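Local structure of prolyl endopeptidase (Myxococcus xanthus, 2BKL) at residues Thr223-Gln231 with Ser570-Tyr578; Tyr244-Tyr255 with Leu266-Val277. The protein probably hydrolyses oligopeptides on the carboxyl side of proline, and more slowly of alanine, as a serine peptidase of the S9A family. All coordinates share one frame; numbering follows the deposited sequence.

Interaction 1 (Thr223-Gln231 with Ser570-Tyr578); sequences TGDPTTFLQ and SGRTWIPEY. With ZAH (N-[(benzyloxy)carbonyl]-L-alanyl-L-proline), chain C.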
loop_
_atom_site.group_PDB
_atom_site.type_symbol
_atom_site.label_atom_id
_atom_site.label_comp_id
_atom_site.label_asym_id
_atom_site.label_seq_id
_atom_site.Cartn_x
_atom_site.Cartn_y
_atom_site.Cartn_z
ATOM N N THR A 223 -15.519 -3.833 18.005
ATOM C CA THR A 223 -14.782 -4.848 18.737
ATOM C C THR A 223 -14.213 -4.298 20.030
ATOM O O THR A 223 -13.939 -5.055 20.948
ATOM C CB THR A 223 -13.581 -5.368 17.925
ATOM O OG1 THR A 223 -12.634 -4.310 17.728
ATOM C CG2 THR A 223 -14.011 -5.874 16.542
ATOM N N GLY A 224 -13.992 -2.993 20.096
ATOM C CA GLY A 224 -13.315 -2.408 21.227
ATOM C C GLY A 224 -11.826 -2.711 21.339
ATOM O O GLY A 224 -11.222 -2.507 22.389
ATOM N N ASP A 225 -11.244 -3.213 20.253
ATOM C CA ASP A 225 -9.873 -3.680 20.233
ATOM C C ASP A 225 -9.133 -2.964 19.107
ATOM O O ASP A 225 -9.393 -3.219 17.934
ATOM C CB ASP A 225 -9.885 -5.190 19.988
ATOM C CG ASP A 225 -8.529 -5.810 20.074
ATOM O OD1 ASP A 225 -7.526 -5.063 20.065
ATOM O OD2 ASP A 225 -8.394 -7.068 20.185
ATOM N N PRO A 226 -8.241 -2.051 19.455
ATOM C CA PRO A 226 -7.581 -1.224 18.431
ATOM C C PRO A 226 -6.501 -2.004 17.670
ATOM O O PRO A 226 -5.841 -1.418 16.809
ATOM C CB PRO A 226 -6.987 -0.076 19.248
ATOM C CG PRO A 226 -6.683 -0.722 20.565
ATOM C CD PRO A 226 -7.796 -1.703 20.822
ATOM N N THR A 227 -6.299 -3.284 17.998
ATOM C CA THR A 227 -5.416 -4.116 17.208
ATOM C C THR A 227 -6.145 -4.866 16.113
ATOM O O THR A 227 -5.554 -5.751 15.491
ATOM C CB THR A 227 -4.603 -5.119 18.059
ATOM O OG1 THR A 227 -5.474 -6.131 18.612
ATOM C CG2 THR A 227 -3.906 -4.423 19.223
ATOM N N THR A 228 -7.405 -4.533 15.876
ATOM C CA THR A 228 -8.219 -5.146 14.832
ATOM C C THR A 228 -8.732 -4.138 13.837
ATOM O O THR A 228 -8.734 -2.943 14.082
ATOM C CB THR A 228 -9.427 -5.860 15.421
ATOM O OG1 THR A 228 -10.309 -4.891 16.024
ATOM C CG2 THR A 228 -9.008 -6.836 16.514
ATOM N N PHE A 229 -9.215 -4.661 12.709
ATOM C CA PHE A 229 -10.095 -3.940 11.802
ATOM C C PHE A 229 -11.451 -4.639 11.746
ATOM O O PHE A 229 -11.540 -5.856 11.825
ATOM C CB PHE A 229 -9.543 -3.863 10.382
ATOM C CG PHE A 229 -8.207 -3.172 10.266
ATOM C CD1 PHE A 229 -7.012 -3.882 10.416
ATOM C CD2 PHE A 229 -8.145 -1.817 9.995
ATOM C CE1 PHE A 229 -5.777 -3.221 10.296
ATOM C CE2 PHE A 229 -6.913 -1.162 9.882
ATOM C CZ PHE A 229 -5.745 -1.861 10.016
ATOM N N LEU A 230 -12.508 -3.880 11.531
ATOM C CA LEU A 230 -13.824 -4.460 11.303
ATOM C C LEU A 230 -14.245 -4.093 9.889
ATOM O O LEU A 230 -14.237 -2.926 9.527
ATOM C CB LEU A 230 -14.812 -3.886 12.314
ATOM C CG LEU A 230 -16.185 -4.544 12.376
ATOM C CD1 LEU A 230 -16.110 -5.922 13.026
ATOM C CD2 LEU A 230 -17.147 -3.649 13.145
ATOM N N GLN A 231 -14.608 -5.083 9.085
ATOM C CA GLN A 231 -14.983 -4.826 7.700
ATOM C C GLN A 231 -16.205 -5.625 7.320
ATOM O O GLN A 231 -16.407 -6.736 7.800
ATOM C CB GLN A 231 -13.820 -5.221 6.787
ATOM C CG GLN A 231 -13.843 -4.592 5.405
ATOM C CD GLN A 231 -12.634 -4.990 4.580
ATOM O OE1 GLN A 231 -11.514 -5.122 5.114
ATOM N NE2 GLN A 231 -12.850 -5.205 3.276
ATOM N N SER A 570 -2.226 5.363 13.909
ATOM C CA SER A 570 -2.795 4.041 13.693
ATOM C C SER A 570 -1.933 2.885 14.232
ATOM O O SER A 570 -2.155 1.726 13.902
ATOM C CB SER A 570 -3.033 3.839 12.170
ATOM O OG SER A 570 -3.958 4.812 11.715
ATOM N N GLY A 571 -0.928 3.190 15.042
ATOM C CA GLY A 571 0.038 2.202 15.452
ATOM C C GLY A 571 -0.476 0.918 16.052
ATOM O O GLY A 571 0.085 -0.133 15.815
ATOM N N ARG A 572 -1.534 0.956 16.866
ATOM C CA ARG A 572 -2.006 -0.271 17.496
ATOM C C ARG A 572 -2.493 -1.291 16.474
ATOM O O ARG A 572 -2.440 -2.496 16.724
ATOM C CB ARG A 572 -3.060 0.026 18.563
ATOM C CG ARG A 572 -2.471 0.781 19.735
ATOM C CD ARG A 572 -3.403 0.884 20.909
ATOM N NE ARG A 572 -2.724 1.522 22.037
ATOM C CZ ARG A 572 -1.871 0.905 22.860
ATOM N NH1 ARG A 572 -1.569 -0.366 22.723
ATOM N NH2 ARG A 572 -1.275 1.613 23.800
ATOM N N THR A 573 -2.897 -0.835 15.300
ATOM C CA THR A 573 -3.345 -1.768 14.280
ATOM C C THR A 573 -2.224 -2.625 13.724
ATOM O O THR A 573 -2.516 -3.620 13.059
ATOM C CB THR A 573 -4.079 -1.070 13.098
ATOM O OG1 THR A 573 -3.188 -0.258 12.332
ATOM C CG2 THR A 573 -5.247 -0.178 13.579
ATOM N N TRP A 574 -0.967 -2.222 13.961
ATOM C CA TRP A 574 0.187 -3.013 13.497
ATOM C C TRP A 574 0.784 -3.884 14.582
ATOM O O TRP A 574 1.730 -4.618 14.308
ATOM C CB TRP A 574 1.256 -2.122 12.858
ATOM C CG TRP A 574 0.617 -1.197 11.877
ATOM C CD1 TRP A 574 -0.289 -1.525 10.932
ATOM C CD2 TRP A 574 0.834 0.203 11.772
ATOM N NE1 TRP A 574 -0.700 -0.402 10.250
ATOM C CE2 TRP A 574 -0.018 0.673 10.754
ATOM C CE3 TRP A 574 1.655 1.117 12.449
ATOM C CZ2 TRP A 574 -0.106 2.017 10.415
ATOM C CZ3 TRP A 574 1.550 2.485 12.102
ATOM C CH2 TRP A 574 0.681 2.893 11.090
ATOM N N ILE A 575 0.219 -3.881 15.785
ATOM C CA ILE A 575 0.716 -4.767 16.819
ATOM C C ILE A 575 0.711 -6.260 16.420
ATOM O O ILE A 575 1.646 -6.976 16.743
ATOM C CB ILE A 575 -0.024 -4.495 18.148
ATOM C CG1 ILE A 575 0.473 -3.151 18.739
ATOM C CG2 ILE A 575 0.156 -5.640 19.167
ATOM C CD1 ILE A 575 -0.317 -2.639 19.958
ATOM N N PRO A 576 -0.295 -6.735 15.681
ATOM C CA PRO A 576 -0.246 -8.134 15.234
ATOM C C PRO A 576 0.923 -8.486 14.327
ATOM O O PRO A 576 1.244 -9.683 14.166
ATOM C CB PRO A 576 -1.583 -8.317 14.504
ATOM C CG PRO A 576 -2.494 -7.313 15.175
ATOM C CD PRO A 576 -1.586 -6.098 15.342
ATOM N N GLU A 577 1.534 -7.477 13.704
ATOM C CA GLU A 577 2.689 -7.647 12.820
ATOM C C GLU A 577 4.035 -7.472 13.535
ATOM O O GLU A 577 4.969 -8.246 13.326
ATOM C CB GLU A 577 2.614 -6.676 11.629
ATOM C CG GLU A 577 3.649 -6.906 10.540
ATOM C CD GLU A 577 3.366 -8.062 9.588
ATOM O OE1 GLU A 577 2.300 -8.701 9.664
ATOM O OE2 GLU A 577 4.239 -8.301 8.730
ATOM N N TYR A 578 4.150 -6.452 14.389
ATOM C CA TYR A 578 5.419 -6.110 15.009
ATOM C C TYR A 578 5.545 -6.540 16.475
ATOM O O TYR A 578 6.645 -6.727 16.968
ATOM C CB TYR A 578 5.593 -4.610 15.010
ATOM C CG TYR A 578 5.715 -3.922 13.679
ATOM C CD1 TYR A 578 6.664 -4.316 12.744
ATOM C CD2 TYR A 578 4.915 -2.824 13.364
ATOM C CE1 TYR A 578 6.799 -3.653 11.539
ATOM C CE2 TYR A 578 5.055 -2.128 12.158
ATOM C CZ TYR A 578 6.010 -2.545 11.241
ATOM O OH TYR A 578 6.131 -1.851 10.062
HETATM C C1 ZAH C . 3.167 1.626 5.998
HETATM O O2 ZAH C . 3.922 0.456 5.783
HETATM C C3 ZAH C . 2.185 1.503 7.187
HETATM C C4 ZAH C . 2.919 1.287 8.513
HETATM C C5 ZAH C . 3.016 -0.220 8.714
HETATM C C6 ZAH C . 1.894 -0.840 7.924
HETATM N N7 ZAH C . 1.354 0.278 7.162
HETATM C C8 ZAH C . 0.256 0.175 6.417
HETATM O O9 ZAH C . -0.191 1.268 5.823
HETATM C C10 ZAH C . -0.651 -1.073 6.470
HETATM C C11 ZAH C . -0.012 -2.032 5.465
HETATM N N14 ZAH C . -1.998 -0.785 6.043
HETATM C C15 ZAH C . -2.834 -0.132 6.815
HETATM O O16 ZAH C . -2.516 0.206 8.038
HETATM O O17 ZAH C . -4.135 0.171 6.297
HETATM C C18 ZAH C . -4.931 1.030 7.153
HETATM C C19 ZAH C . -6.177 1.559 6.435
HETATM C C20 ZAH C . -7.179 0.659 6.051
HETATM C C21 ZAH C . -8.314 1.125 5.387
HETATM C C22 ZAH C . -8.454 2.491 5.129
HETATM C C23 ZAH C . -7.468 3.397 5.532
HETATM C C24 ZAH C . -6.328 2.928 6.183
HETATM O O HOH W 1 -4.853 -5.193 12.847
#

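Interaction 2 (Tyr244-Tyr255 with Leu266-Val277); sequences YILRGWSENDVY and LLVKGVGAKYEV. With ZAH (N-[(benzyloxy)carbonyl]-L-alanyl-L-proline), chain C.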
loop_
_atom_site.group_PDB
_atom_site.type_symbol
_atom_site.label_atom_id
_atom_site.label_comp_id
_atom_site.label_asym_id
_atom_site.label_seq_id
_atom_site.Cartn_x
_atom_site.Cartn_y
_atom_site.Cartn_z
ATOM N N TYR A 244 -16.172 -9.216 8.899
ATOM C CA TYR A 244 -14.842 -9.721 9.196
ATOM C C TYR A 244 -14.254 -9.005 10.401
ATOM O O TYR A 244 -14.359 -7.788 10.494
ATOM C CB TYR A 244 -13.934 -9.472 7.999
ATOM C CG TYR A 244 -14.297 -10.176 6.702
ATOM C CD1 TYR A 244 -13.802 -11.426 6.421
ATOM C CD2 TYR A 244 -15.068 -9.551 5.755
ATOM C CE1 TYR A 244 -14.091 -12.055 5.243
ATOM C CE2 TYR A 244 -15.377 -10.187 4.559
ATOM C CZ TYR A 244 -14.882 -11.427 4.315
ATOM O OH TYR A 244 -15.166 -12.071 3.126
ATOM N N ILE A 245 -13.670 -9.751 11.334
ATOM C CA ILE A 245 -12.798 -9.185 12.357
ATOM C C ILE A 245 -11.379 -9.568 11.950
ATOM O O ILE A 245 -11.010 -10.752 12.011
ATOM C CB ILE A 245 -13.161 -9.698 13.766
ATOM C CG1 ILE A 245 -14.619 -9.329 14.118
ATOM C CG2 ILE A 245 -12.170 -9.121 14.768
ATOM C CD1 ILE A 245 -15.082 -9.886 15.432
ATOM N N LEU A 246 -10.626 -8.580 11.483
ATOM C CA LEU A 246 -9.292 -8.785 10.951
ATOM C C LEU A 246 -8.279 -8.563 12.080
ATOM O O LEU A 246 -8.231 -7.491 12.670
ATOM C CB LEU A 246 -9.011 -7.810 9.811
ATOM C CG LEU A 246 -10.023 -7.850 8.655
ATOM C CD1 LEU A 246 -9.687 -6.788 7.586
ATOM C CD2 LEU A 246 -10.038 -9.230 8.014
ATOM N N ARG A 247 -7.519 -9.592 12.435
ATOM C CA ARG A 247 -6.437 -9.465 13.397
ATOM C C ARG A 247 -5.129 -9.329 12.626
ATOM O O ARG A 247 -4.439 -10.311 12.326
ATOM C CB ARG A 247 -6.427 -10.639 14.360
ATOM C CG ARG A 247 -7.562 -10.528 15.365
ATOM C CD ARG A 247 -7.510 -11.588 16.453
ATOM N NE ARG A 247 -7.786 -12.855 15.829
ATOM C CZ ARG A 247 -9.006 -13.255 15.516
ATOM N NH1 ARG A 247 -10.045 -12.475 15.809
ATOM N NH2 ARG A 247 -9.180 -14.421 14.893
ATOM N N GLY A 248 -4.813 -8.099 12.266
ATOM C CA GLY A 248 -3.675 -7.789 11.431
ATOM C C GLY A 248 -3.844 -8.448 10.078
ATOM O O GLY A 248 -4.934 -8.425 9.479
ATOM N N TRP A 249 -2.739 -8.996 9.586
ATOM C CA TRP A 249 -2.633 -9.566 8.261
ATOM C C TRP A 249 -2.432 -11.079 8.330
ATOM O O TRP A 249 -2.052 -11.702 7.343
ATOM C CB TRP A 249 -1.469 -8.857 7.527
ATOM C CG TRP A 249 -1.833 -7.469 7.087
ATOM C CD1 TRP A 249 -2.194 -7.086 5.826
ATOM C CD2 TRP A 249 -2.000 -6.285 7.912
ATOM N NE1 TRP A 249 -2.526 -5.759 5.798
ATOM C CE2 TRP A 249 -2.414 -5.245 7.062
ATOM C CE3 TRP A 249 -1.772 -5.986 9.261
ATOM C CZ2 TRP A 249 -2.637 -3.949 7.509
ATOM C CZ3 TRP A 249 -2.034 -4.673 9.707
ATOM C CH2 TRP A 249 -2.443 -3.690 8.831
ATOM N N SER A 250 -2.686 -11.709 9.477
ATOM C CA SER A 250 -2.403 -13.151 9.624
ATOM C C SER A 250 -3.569 -14.013 9.983
ATOM O O SER A 250 -3.514 -15.228 9.771
ATOM C CB SER A 250 -1.340 -13.376 10.692
ATOM O OG SER A 250 -0.246 -12.522 10.421
ATOM N N GLU A 251 -4.614 -13.428 10.549
ATOM C CA GLU A 251 -5.777 -14.225 10.917
ATOM C C GLU A 251 -7.009 -13.367 10.973
ATOM O O GLU A 251 -6.915 -12.153 11.121
ATOM C CB GLU A 251 -5.539 -15.025 12.214
ATOM C CG GLU A 251 -5.525 -14.227 13.483
ATOM C CD GLU A 251 -5.421 -15.086 14.752
ATOM O OE1 GLU A 251 -4.704 -16.113 14.801
ATOM O OE2 GLU A 251 -6.055 -14.699 15.744
ATOM N N ASN A 252 -8.147 -13.973 10.737
ATOM C CA ASN A 252 -9.423 -13.272 10.886
ATOM C C ASN A 252 -10.562 -14.218 11.197
ATOM O O ASN A 252 -10.455 -15.422 11.013
ATOM C CB ASN A 252 -9.760 -12.437 9.641
ATOM C CG ASN A 252 -10.097 -13.276 8.432
ATOM O OD1 ASN A 252 -9.187 -13.685 7.704
ATOM N ND2 ASN A 252 -11.385 -13.462 8.156
ATOM N N ASP A 253 -11.645 -13.633 11.688
ATOM C CA ASP A 253 -12.915 -14.309 11.867
ATOM C C ASP A 253 -13.858 -13.887 10.782
ATOM O O ASP A 253 -13.754 -12.779 10.236
ATOM C CB ASP A 253 -13.543 -13.912 13.192
ATOM C CG ASP A 253 -12.685 -14.259 14.379
ATOM O OD1 ASP A 253 -11.876 -15.210 14.294
ATOM O OD2 ASP A 253 -12.773 -13.610 15.447
ATOM N N VAL A 254 -14.868 -14.712 10.518
ATOM C CA VAL A 254 -15.937 -14.361 9.597
ATOM C C VAL A 254 -17.295 -14.664 10.233
ATOM O O VAL A 254 -17.526 -15.792 10.660
ATOM C CB VAL A 254 -15.837 -15.121 8.248
ATOM C CG1 VAL A 254 -16.930 -14.638 7.302
ATOM C CG2 VAL A 254 -14.471 -14.906 7.616
ATOM N N TYR A 255 -18.149 -13.652 10.276
ATOM C CA TYR A 255 -19.548 -13.764 10.677
ATOM C C TYR A 255 -20.440 -13.465 9.486
ATOM O O TYR A 255 -20.077 -12.735 8.568
ATOM C CB TYR A 255 -19.845 -12.789 11.818
ATOM C CG TYR A 255 -19.110 -13.137 13.105
ATOM C CD1 TYR A 255 -17.789 -12.736 13.319
ATOM C CD2 TYR A 255 -19.733 -13.879 14.102
ATOM C CE1 TYR A 255 -17.123 -13.069 14.496
ATOM C CE2 TYR A 255 -19.072 -14.198 15.284
ATOM C CZ TYR A 255 -17.773 -13.807 15.471
ATOM O OH TYR A 255 -17.121 -14.139 16.650
ATOM N N LEU A 266 -21.498 -17.392 13.296
ATOM C CA LEU A 266 -20.064 -17.559 13.094
ATOM C C LEU A 266 -19.807 -18.516 11.964
ATOM O O LEU A 266 -20.193 -19.671 12.045
ATOM C CB LEU A 266 -19.408 -18.118 14.351
ATOM C CG LEU A 266 -17.906 -18.392 14.329
ATOM C CD1 LEU A 266 -17.118 -17.103 14.185
ATOM C CD2 LEU A 266 -17.504 -19.146 15.619
ATOM N N LEU A 267 -19.174 -18.043 10.897
ATOM C CA LEU A 267 -18.688 -18.974 9.880
ATOM C C LEU A 267 -17.432 -19.702 10.346
ATOM O O LEU A 267 -17.355 -20.940 10.273
ATOM C CB LEU A 267 -18.432 -18.292 8.554
ATOM C CG LEU A 267 -17.955 -19.200 7.437
ATOM C CD1 LEU A 267 -19.030 -20.232 7.037
ATOM C CD2 LEU A 267 -17.553 -18.359 6.252
ATOM N N VAL A 268 -16.444 -18.933 10.797
ATOM C CA VAL A 268 -15.190 -19.494 11.250
ATOM C C VAL A 268 -14.442 -18.496 12.108
ATOM O O VAL A 268 -14.485 -17.286 11.874
ATOM C CB VAL A 268 -14.313 -19.964 10.058
ATOM C CG1 VAL A 268 -13.961 -18.816 9.115
ATOM C CG2 VAL A 268 -13.059 -20.642 10.554
ATOM N N LYS A 269 -13.818 -19.004 13.167
ATOM C CA LYS A 269 -12.947 -18.234 14.029
ATOM C C LYS A 269 -11.533 -18.643 13.660
ATOM O O LYS A 269 -11.139 -19.792 13.852
ATOM C CB LYS A 269 -13.252 -18.560 15.494
ATOM C CG LYS A 269 -12.420 -17.797 16.521
ATOM C CD LYS A 269 -13.280 -17.361 17.731
ATOM C CE LYS A 269 -12.503 -17.432 19.051
ATOM N NZ LYS A 269 -13.288 -16.887 20.207
ATOM N N GLY A 270 -10.776 -17.734 13.068
ATOM C CA GLY A 270 -9.453 -18.068 12.599
ATOM C C GLY A 270 -8.438 -18.167 13.723
ATOM O O GLY A 270 -8.387 -17.307 14.613
ATOM N N VAL A 271 -7.654 -19.236 13.673
ATOM C CA VAL A 271 -6.565 -19.487 14.601
ATOM C C VAL A 271 -5.324 -19.683 13.756
ATOM O O VAL A 271 -5.075 -20.763 13.212
ATOM C CB VAL A 271 -6.867 -20.719 15.480
ATOM C CG1 VAL A 271 -5.742 -20.934 16.500
ATOM C CG2 VAL A 271 -8.202 -20.548 16.164
ATOM N N GLY A 272 -4.608 -18.591 13.543
ATOM C CA GLY A 272 -3.441 -18.604 12.695
ATOM C C GLY A 272 -3.775 -18.840 11.222
ATOM O O GLY A 272 -2.941 -19.309 10.442
ATOM N N ALA A 273 -5.006 -18.509 10.845
ATOM C CA ALA A 273 -5.472 -18.650 9.458
ATOM C C ALA A 273 -6.424 -17.506 9.096
ATOM O O ALA A 273 -7.126 -16.975 9.965
ATOM C CB ALA A 273 -6.184 -19.989 9.260
ATOM N N LYS A 274 -6.392 -17.129 7.822
ATOM C CA LYS A 274 -7.264 -16.135 7.240
ATOM C C LYS A 274 -8.262 -16.764 6.313
ATOM O O LYS A 274 -7.999 -17.817 5.720
ATOM C CB LYS A 274 -6.473 -15.096 6.445
ATOM C CG LYS A 274 -5.574 -14.274 7.281
ATOM C CD LYS A 274 -4.760 -13.294 6.423
ATOM C CE LYS A 274 -3.652 -14.026 5.700
ATOM N NZ LYS A 274 -2.784 -13.101 4.946
ATOM N N TYR A 275 -9.382 -16.073 6.151
ATOM C CA TYR A 275 -10.509 -16.533 5.357
ATOM C C TYR A 275 -11.172 -15.345 4.680
ATOM O O TYR A 275 -11.548 -14.386 5.354
ATOM C CB TYR A 275 -11.559 -17.236 6.213
ATOM C CG TYR A 275 -11.033 -18.343 7.045
ATOM C CD1 TYR A 275 -10.389 -18.089 8.258
ATOM C CD2 TYR A 275 -11.206 -19.670 6.657
ATOM C CE1 TYR A 275 -9.898 -19.150 9.044
ATOM C CE2 TYR A 275 -10.719 -20.719 7.428
ATOM C CZ TYR A 275 -10.056 -20.450 8.623
ATOM O OH TYR A 275 -9.568 -21.483 9.400
ATOM N N GLU A 276 -11.353 -15.420 3.366
ATOM C CA GLU A 276 -12.085 -14.422 2.586
ATOM C C GLU A 276 -13.206 -15.145 1.867
ATOM O O GLU A 276 -12.989 -16.209 1.292
ATOM C CB GLU A 276 -11.148 -13.785 1.572
ATOM C CG GLU A 276 -11.783 -12.714 0.709
ATOM C CD GLU A 276 -10.875 -12.255 -0.411
ATOM O OE1 GLU A 276 -9.637 -12.262 -0.243
ATOM O OE2 GLU A 276 -11.396 -11.884 -1.479
ATOM N N VAL A 277 -14.411 -14.580 1.887
ATOM C CA VAL A 277 -15.586 -15.262 1.377
ATOM C C VAL A 277 -16.303 -14.450 0.301
ATOM O O VAL A 277 -16.456 -13.214 0.417
ATOM C CB VAL A 277 -16.606 -15.551 2.501
ATOM C CG1 VAL A 277 -17.726 -16.439 1.979
ATOM C CG2 VAL A 277 -15.926 -16.141 3.677
HETATM C C1 ZAH C . 3.167 1.626 5.998
HETATM O O2 ZAH C . 3.922 0.456 5.783
HETATM C C3 ZAH C . 2.185 1.503 7.187
HETATM C C4 ZAH C . 2.919 1.287 8.513
HETATM C C5 ZAH C . 3.016 -0.220 8.714
HETATM C C6 ZAH C . 1.894 -0.840 7.924
HETATM N N7 ZAH C . 1.354 0.278 7.162
HETATM C C8 ZAH C . 0.256 0.175 6.417
HETATM O O9 ZAH C . -0.191 1.268 5.823
HETATM C C10 ZAH C . -0.651 -1.073 6.470
HETATM C C11 ZAH C . -0.012 -2.032 5.465
HETATM N N14 ZAH C . -1.998 -0.785 6.043
HETATM C C15 ZAH C . -2.834 -0.132 6.815
HETATM O O16 ZAH C . -2.516 0.206 8.038
HETATM O O17 ZAH C . -4.135 0.171 6.297
HETATM C C18 ZAH C . -4.931 1.030 7.153
HETATM C C19 ZAH C . -6.177 1.559 6.435
HETATM C C20 ZAH C . -7.179 0.659 6.051
HETATM C C21 ZAH C . -8.314 1.125 5.387
HETATM C C22 ZAH C . -8.454 2.491 5.129
HETATM C C23 ZAH C . -7.468 3.397 5.532
HETATM C C24 ZAH C . -6.328 2.928 6.183
HETATM O O HOH W 2 -15.281 -10.328 1.071
#

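Interaction 1 (Thr223-Gln231 with Ser570-Tyr578)
Arg572 runs alongside Pro226, and its carbon chain can be followed outward past the proline ring. Arg572 CB lies 3.6 Å from Pro226 O and also touches the ring at Pro226 CB. With CG beside the backbone N (chi1 -67°) and the chain extended from there to NE, Arg572 CD arrives 3.7 Å from Pro226 CG. The tip then leaves the turn: Arg572 NE forms a salt bridge with Asp196 and its NH2 one with Glu582, so carbon packs on the proline while the charge is answered elsewhere. Phe229 meets the neighbouring Thr573 at about a right angle, its CZ 3.6 Å from Thr573 CB, and Thr573 OG1 is tied back to Ser570 O. No direct hydrogen bond joins the two segments. Instead, one water donates to Thr227 O and Thr573 O, 2.8 Å from each, and Thr227 CA makes a CA-H...O contact of 3.4 Å with Arg572 O (147° at the hydrogen). The type I turn Asp225-Thr228 is braced by an Asx turn, Asp225 OD1 accepting from Thr227 N and OG1 on one face of its carboxylate. Thus the turn leading into propeller strand 229-234, which pairs with strand 241-247, packs on the residues entering helix 575-578 of the alpha/beta-hydrolase domain: an interdomain contact beside the ligand pocket.

Interaction 2 (Tyr244-Tyr255 with Leu266-Val277)
Asn252 presents its carboxamide to the backbone of Tyr275, with OD1 accepting from Tyr275 N at 2.9 Å and ND2 donating to Tyr275 O at 3.0 Å on a lone pair in the carbonyl plane. The position of CG between backbone N and carbonyl carbon (chi1 69°) lets the amide reach across to strand 275-280. Farther along that strand, Tyr244 OH accepts from Val277 N at 2.9 Å, with the tyrosine ring edge-on to the strand. Arg247 grips Asp253 end-on, NH1 to OD2 and NH2 to OD1; both oxygens lie near the guanidinium plane, yet are met from well above the carboxylate plane, so the two planes are inclined at about 49°. Glu251 meets Arg247 NE through the anti lone pair of OE2, while its OE1 takes Gly272 N at 2.8 Å. Gly270 N approaches Asp253 OD1 at 3.0 Å, nearly along the C-O axis. Replacing Asp253 with an alanine would probably leave Gly270 N without this acceptor and Arg247 held by Glu251 alone among its carboxylate partners here. Val254 faces Leu267 and Val268 in a classic beta bulge, its CG1 3.9 Å from Leu267 CD2, and Leu266 CD1 makes a CH-pi contact over one face of Tyr255. Strand 265-269 closes one four-stranded propeller blade and strand 275-280 opens the next. Apolar packing thus accompanies a polar seam in which two acids surround one arginine, a setting likely to keep both carboxylates ionised.

The two interactions meet on the propeller blade of strands 229-234 to 265-269, their centres about 13 Å apart. Strand 229-234, which follows the turn of interaction 1, pairs with strand 241-247 of interaction 2 through probable hydrogen bonds Gln231 O to Tyr244 N (2.7 Å) and Phe229 O to Leu246 N (2.9 Å). Both reach the bound ligand. From interaction 1, Trp574 NE1 donates to ZAH O16 at 2.9 Å, with the indole face over the proline ring; from interaction 2, Trp249 CZ2 comes within 3.5 Å of ZAH N14. Each tryptophan also meets the ring of Phe456. Propeller and hydrolase domains therefore both line the pocket, which also holds Ser533 and His651, probably of the catalytic triad.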